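Local coordinates for protein GTN Reductase (Agrobacterium tumefaciens, PDB 5N6G) that probably reduces activated carbon-carbon double bonds as an FMN-containing ene-reductase of the Old Yellow Enzyme family, and binds 2-phenylacrylic acid beside its flavin, at residues A[187-192]-A[209-214]; A[213-218]-A[259-264]. All blocks are in the same frame, centred on the assembly; numbering follows the deposited sequence.

Interaction 1 (A[187-192]-A[209-214])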
loop_
_atom_site.group_PDB
_atom_site.type_symbol
_atom_site.label_atom_id
_atom_site.label_comp_id
_atom_site.label_asym_id
_atom_site.label_seq_id
_atom_site.Cartn_x
_atom_site.Cartn_y
_atom_site.Cartn_z
ATOM N N GLN A 187 -3.214 -11.856 5.078
ATOM C CA GLN A 187 -3.330 -12.903 6.088
ATOM C C GLN A 187 -4.513 -13.829 5.798
ATOM O O GLN A 187 -4.425 -15.046 5.985
ATOM C CB GLN A 187 -3.451 -12.273 7.480
ATOM C CG GLN A 187 -2.166 -11.626 7.973
ATOM C CD GLN A 187 -2.381 -10.557 9.043
ATOM O OE1 GLN A 187 -3.255 -10.678 9.899
ATOM N NE2 GLN A 187 -1.545 -9.531 9.016
ATOM N N PHE A 188 -5.624 -13.265 5.318
ATOM C CA PHE A 188 -6.741 -14.089 4.855
ATOM C C PHE A 188 -6.394 -14.837 3.572
ATOM O O PHE A 188 -6.794 -15.999 3.395
ATOM C CB PHE A 188 -7.965 -13.217 4.593
ATOM C CG PHE A 188 -8.827 -12.919 5.798
ATOM C CD1 PHE A 188 -8.597 -11.800 6.579
ATOM C CD2 PHE A 188 -9.886 -13.748 6.140
ATOM C CE1 PHE A 188 -9.392 -11.535 7.672
ATOM C CE2 PHE A 188 -10.710 -13.472 7.219
ATOM C CZ PHE A 188 -10.464 -12.369 7.987
ATOM N N LEU A 189 -5.666 -14.191 2.661
ATOM C CA LEU A 189 -5.399 -14.779 1.343
ATOM C C LEU A 189 -4.461 -15.973 1.420
ATOM O O LEU A 189 -4.676 -16.987 0.742
ATOM C CB LEU A 189 -4.744 -13.757 0.418
ATOM C CG LEU A 189 -5.524 -12.611 -0.191
ATOM C CD1 LEU A 189 -4.546 -11.729 -0.945
ATOM C CD2 LEU A 189 -6.586 -13.147 -1.110
ATOM N N LYS A 190 -3.385 -15.863 2.191
ATOM C CA LYS A 190 -2.292 -16.837 2.127
ATOM C C LYS A 190 -2.451 -17.975 3.144
ATOM O O LYS A 190 -3.016 -17.821 4.229
ATOM C CB LYS A 190 -0.943 -16.127 2.266
ATOM C CG LYS A 190 -0.677 -15.200 1.087
ATOM C CD LYS A 190 0.690 -14.579 1.083
ATOM C CE LYS A 190 0.893 -13.744 -0.178
ATOM N NZ LYS A 190 2.125 -12.898 -0.161
ATOM N N SER A 191 -1.904 -19.130 2.788
ATOM C CA SER A 191 -2.202 -20.353 3.527
ATOM C C SER A 191 -1.611 -20.357 4.934
ATOM O O SER A 191 -2.200 -20.941 5.848
ATOM C CB SER A 191 -1.676 -21.564 2.753
ATOM O OG SER A 191 -2.313 -21.684 1.500
ATOM N N SER A 192 -0.425 -19.765 5.135
ATOM C CA SER A 192 0.239 -19.944 6.426
ATOM C C SER A 192 -0.475 -19.222 7.554
ATOM O O SER A 192 -0.305 -19.590 8.722
ATOM C CB SER A 192 1.702 -19.478 6.385
ATOM O OG SER A 192 1.836 -18.075 6.271
ATOM N N ARG A 209 -12.271 -14.239 -0.400
ATOM C CA ARG A 209 -13.574 -13.638 -0.123
ATOM C C ARG A 209 -13.435 -12.303 0.587
ATOM O O ARG A 209 -14.104 -11.332 0.223
ATOM C CB ARG A 209 -14.409 -14.590 0.727
ATOM C CG ARG A 209 -15.822 -14.095 1.003
ATOM C CD ARG A 209 -16.615 -15.114 1.836
ATOM N NE ARG A 209 -16.561 -16.454 1.251
ATOM C CZ ARG A 209 -17.205 -16.819 0.150
ATOM N NH1 ARG A 209 -17.957 -15.949 -0.504
ATOM N NH2 ARG A 209 -17.065 -18.048 -0.316
ATOM N N PHE A 210 -12.588 -12.242 1.620
ATOM C CA PHE A 210 -12.431 -10.984 2.358
ATOM C C PHE A 210 -11.881 -9.879 1.459
ATOM O O PHE A 210 -12.397 -8.749 1.469
ATOM C CB PHE A 210 -11.535 -11.193 3.582
ATOM C CG PHE A 210 -11.364 -9.951 4.420
ATOM C CD1 PHE A 210 -12.452 -9.398 5.099
ATOM C CD2 PHE A 210 -10.132 -9.337 4.524
ATOM C CE1 PHE A 210 -12.295 -8.256 5.876
ATOM C CE2 PHE A 210 -9.965 -8.203 5.298
ATOM C CZ PHE A 210 -11.028 -7.660 5.961
ATOM N N LEU A 211 -10.824 -10.168 0.700
ATOM C CA LEU A 211 -10.278 -9.172 -0.225
ATOM C C LEU A 211 -11.384 -8.602 -1.094
ATOM O O LEU A 211 -11.497 -7.380 -1.273
ATOM C CB LEU A 211 -9.178 -9.799 -1.079
ATOM C CG LEU A 211 -8.449 -8.876 -2.073
ATOM C CD1 LEU A 211 -7.084 -9.437 -2.409
ATOM C CD2 LEU A 211 -9.213 -8.667 -3.369
ATOM N N LEU A 212 -12.208 -9.473 -1.671
ATOM C CA LEU A 212 -13.199 -8.995 -2.621
ATOM C C LEU A 212 -14.335 -8.267 -1.915
ATOM O O LEU A 212 -14.898 -7.322 -2.470
ATOM C CB LEU A 212 -13.706 -10.155 -3.474
ATOM C CG LEU A 212 -12.643 -10.762 -4.379
ATOM C CD1 LEU A 212 -13.182 -12.045 -5.000
ATOM C CD2 LEU A 212 -12.229 -9.814 -5.492
ATOM N N GLU A 213 -14.628 -8.623 -0.664
ATOM C CA GLU A 213 -15.615 -7.863 0.099
ATOM C C GLU A 213 -15.100 -6.471 0.433
ATOM O O GLU A 213 -15.878 -5.506 0.405
ATOM C CB GLU A 213 -16.006 -8.616 1.378
ATOM C CG GLU A 213 -16.918 -9.795 1.103
ATOM C CD GLU A 213 -17.231 -10.644 2.322
ATOM O OE1 GLU A 213 -16.541 -10.529 3.351
ATOM O OE2 GLU A 213 -18.186 -11.451 2.239
ATOM N N VAL A 214 -13.800 -6.354 0.747
ATOM C CA VAL A 214 -13.202 -5.040 0.980
ATOM C C VAL A 214 -13.283 -4.205 -0.288
ATOM O O VAL A 214 -13.710 -3.050 -0.258
ATOM C CB VAL A 214 -11.747 -5.172 1.478
ATOM C CG1 VAL A 214 -11.071 -3.805 1.522
ATOM C CG2 VAL A 214 -11.700 -5.856 2.845
#
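The rings of F188 and F210 carry the aromatic half of this contact, lying in an offset stack with centroids 4.5 Å apart and planes tilted by 26°. The overlap is lopsided: CG of F210 sits over the middle of the F188 ring, whereas CE1 of F188 lies toward the rim of the F210 ring. Closest are CD1 of F188 and CD2 of F210, 3.6 Å apart. CB of F210 adds a CH-pi contact over the same face of the F188 ring, 4.1 Å from its centroid. F210 reaches across because its CG stands anti to its own backbone N (chi1 -178°). The other face of its ring is taken by CG2 of V214, one turn further along the same helix, so the phenyl is sandwiched between F188 and V214.

The aliphatic half is a pair of leucines. L211 offers one methyl, CD1, to the branched end of L189, with CD1 of L211 3.7 Å from CD1 of L189 and 4.0 Å from CD2 of L189. L189 is modelled in a second conformer as well, so these methyl distances are less certain than the ring stack.

Around the contact, I153 of helix 150-169 touches both phenylalanines, while Y249 of helix 245-256 packs against L189. Polar links lie at the helix end, where R207 NH1 bonds to the carbonyl O of L189 and N194 ND2 to that of F188.

This is buried hydrophobic helix-helix packing on the outside of a TIM barrel, joining the short helix 184-189, which follows the fourth barrel strand, to helix 204-222, which precedes the fifth.

Interaction 2 (A[213-218]-A[259-264])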
loop_
_atom_site.group_PDB
_atom_site.type_symbol
_atom_site.label_atom_id
_atom_site.label_comp_id
_atom_site.label_asym_id
_atom_site.label_seq_id
_atom_site.Cartn_x
_atom_site.Cartn_y
_atom_site.Cartn_z
ATOM N N GLU A 213 -14.628 -8.623 -0.664
ATOM C CA GLU A 213 -15.615 -7.863 0.099
ATOM C C GLU A 213 -15.100 -6.471 0.433
ATOM O O GLU A 213 -15.878 -5.506 0.405
ATOM C CB GLU A 213 -16.006 -8.616 1.378
ATOM C CG GLU A 213 -16.918 -9.795 1.103
ATOM C CD GLU A 213 -17.231 -10.644 2.322
ATOM O OE1 GLU A 213 -16.541 -10.529 3.351
ATOM O OE2 GLU A 213 -18.186 -11.451 2.239
ATOM N N VAL A 214 -13.800 -6.354 0.747
ATOM C CA VAL A 214 -13.202 -5.040 0.980
ATOM C C VAL A 214 -13.283 -4.205 -0.288
ATOM O O VAL A 214 -13.710 -3.050 -0.258
ATOM C CB VAL A 214 -11.747 -5.172 1.478
ATOM C CG1 VAL A 214 -11.071 -3.805 1.522
ATOM C CG2 VAL A 214 -11.700 -5.856 2.845
ATOM N N VAL A 215 -12.888 -4.782 -1.429
ATOM C CA VAL A 215 -12.929 -4.028 -2.681
ATOM C C VAL A 215 -14.345 -3.557 -2.978
ATOM O O VAL A 215 -14.568 -2.404 -3.340
ATOM C CB VAL A 215 -12.364 -4.870 -3.844
ATOM C CG1 VAL A 215 -12.637 -4.185 -5.189
ATOM C CG2 VAL A 215 -10.898 -5.091 -3.666
ATOM N N ASP A 216 -15.326 -4.444 -2.844
ATOM C CA ASP A 216 -16.682 -4.062 -3.183
ATOM C C ASP A 216 -17.240 -3.028 -2.196
ATOM O O ASP A 216 -18.008 -2.151 -2.600
ATOM C CB ASP A 216 -17.562 -5.308 -3.271
ATOM C CG ASP A 216 -17.152 -6.236 -4.415
ATOM O OD1 ASP A 216 -16.506 -5.747 -5.386
ATOM O OD2 ASP A 216 -17.482 -7.446 -4.361
ATOM N N ALA A 217 -16.849 -3.095 -0.915
ATOM C CA ALA A 217 -17.265 -2.087 0.067
ATOM C C ALA A 217 -16.685 -0.711 -0.260
ATOM O O ALA A 217 -17.402 0.304 -0.213
ATOM C CB ALA A 217 -16.853 -2.523 1.481
ATOM N N VAL A 218 -15.386 -0.650 -0.565
ATOM C CA VAL A 218 -14.739 0.620 -0.909
ATOM C C VAL A 218 -15.295 1.170 -2.217
ATOM O O VAL A 218 -15.634 2.356 -2.326
ATOM C CB VAL A 218 -13.214 0.423 -0.984
ATOM C CG1 VAL A 218 -12.516 1.646 -1.557
ATOM C CG2 VAL A 218 -12.665 0.039 0.396
ATOM N N ARG A 259 -14.434 -5.791 -12.009
ATOM C CA ARG A 259 -14.889 -4.744 -11.091
ATOM C C ARG A 259 -14.549 -3.305 -11.490
ATOM O O ARG A 259 -14.759 -2.395 -10.684
ATOM C CB ARG A 259 -14.358 -5.056 -9.697
ATOM C CG ARG A 259 -15.143 -6.234 -9.088
ATOM C CD ARG A 259 -14.403 -6.933 -8.032
ATOM N NE ARG A 259 -15.284 -7.647 -7.114
ATOM C CZ ARG A 259 -15.665 -8.919 -7.239
ATOM N NH1 ARG A 259 -15.278 -9.669 -8.267
ATOM N NH2 ARG A 259 -16.431 -9.456 -6.300
ATOM N N ASN A 260 -14.058 -3.059 -12.696
ATOM C CA ASN A 260 -13.937 -1.688 -13.195
ATOM C C ASN A 260 -13.044 -0.823 -12.304
ATOM O O ASN A 260 -13.292 0.373 -12.127
ATOM C CB ASN A 260 -15.321 -1.061 -13.347
ATOM C CG ASN A 260 -16.148 -1.755 -14.411
ATOM O OD1 ASN A 260 -17.178 -2.368 -14.132
ATOM N ND2 ASN A 260 -15.680 -1.670 -15.638
ATOM N N LEU A 261 -11.949 -1.401 -11.807
ATOM C CA LEU A 261 -11.060 -0.707 -10.887
ATOM C C LEU A 261 -10.107 0.239 -11.616
ATOM O O LEU A 261 -9.830 0.103 -12.822
ATOM C CB LEU A 261 -10.253 -1.697 -10.049
ATOM C CG LEU A 261 -11.067 -2.654 -9.163
ATOM C CD1 LEU A 261 -10.124 -3.504 -8.361
ATOM C CD2 LEU A 261 -12.007 -1.880 -8.246
ATOM N N ALA A 262 -9.581 1.202 -10.845
ATOM C CA ALA A 262 -8.729 2.249 -11.405
ATOM C C ALA A 262 -7.329 1.738 -11.713
ATOM O O ALA A 262 -6.760 2.082 -12.757
ATOM C CB ALA A 262 -8.657 3.427 -10.440
ATOM N N PHE A 263 -6.791 0.883 -10.852
ATOM C CA PHE A 263 -5.424 0.407 -11.010
ATOM C C PHE A 263 -5.178 -0.819 -10.149
ATOM O O PHE A 263 -5.817 -1.032 -9.110
ATOM C CB PHE A 263 -4.375 1.502 -10.695
ATOM C CG PHE A 263 -4.407 2.031 -9.274
ATOM C CD1 PHE A 263 -5.222 3.115 -8.955
ATOM C CD2 PHE A 263 -3.619 1.468 -8.271
ATOM C CE1 PHE A 263 -5.267 3.628 -7.655
ATOM C CE2 PHE A 263 -3.655 1.986 -6.966
ATOM C CZ PHE A 263 -4.476 3.055 -6.666
ATOM N N ILE A 264 -4.223 -1.624 -10.622
ATOM C CA ILE A 264 -3.627 -2.730 -9.888
ATOM C C ILE A 264 -2.152 -2.400 -9.733
ATOM O O ILE A 264 -1.469 -2.131 -10.728
ATOM C CB ILE A 264 -3.768 -4.076 -10.632
ATOM C CG1 ILE A 264 -5.199 -4.293 -11.163
ATOM C CG2 ILE A 264 -3.265 -5.219 -9.737
ATOM C CD1 ILE A 264 -6.249 -4.455 -10.074
#
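R259 grips the carboxylate of D216 side-on, with two nitrogens serving two oxygens. NE donates to OD1 of D216 at 2.8 Å, and NH2 of R259 donates to OD2 of D216 at 3.0 Å. Both bonds are fairly straight, with N-H...O angles of 157° and 163°. Each oxygen accepts through its syn lone pair, on the side of its companion oxygen, and the carboxylate and guanidinium planes differ by just 6°, so the two flat groups form a nearly coplanar bidentate salt bridge.

The two side chains meet at about a right angle. The arginine runs extended from CG to NE and presents its NE/NH2 edge to the end of the much shorter aspartate. CG of D216 lies beside its backbone N, anti to the carbonyl carbon, which brings the carboxylate to that edge. The remaining nitrogen, NH1, bonds to the carbonyl O of Q255 in helix 245-256, so the guanidinium is held from a second direction.

Inward of the charges, V215 takes over. Its CG1 meets the isobutyl end of L261, 3.9 Å from CD2 and 4.1 Å from CD1 of that leucine, and the same methyl is 4.3 Å from CD of R259. V215 also packs on I177 and I229, in barrel strands 174-178 and 227-231. Here helix 204-222 meets the loop leading into strand 263-267.

V215 and L261 are buried, whereas D216 and R259 are partly exposed. The contact thus grades from barrel-side packing to a surface-side ion pair. Opposite charges, two bonds and shared planarity imply an orientation-specific link between helix and loop, in which rotation of either group would probably cost at least one bond.

Helix 204-222 serves both contacts: interaction 1 uses residues 209-214 and interaction 2 residues 213-218, with E213 and V214 in common and centres 14 Å apart. Interaction 1 joins this helix to helix 184-189 by buried apolar packing, while interaction 2 ties its next turn to the loop before strand 263-267, partly through charge. They touch where CD2 of L212 lies 4.0 Å from CZ of R259. None of the touching residues belongs to the 2-phenylacrylic acid pocket. The side chain of L189 is about 13 Å from both FMN and 2-phenylacrylic acid, and those of L211 and V215 lie about 9 and 10 Å from the side chain of the FMN-binding R230.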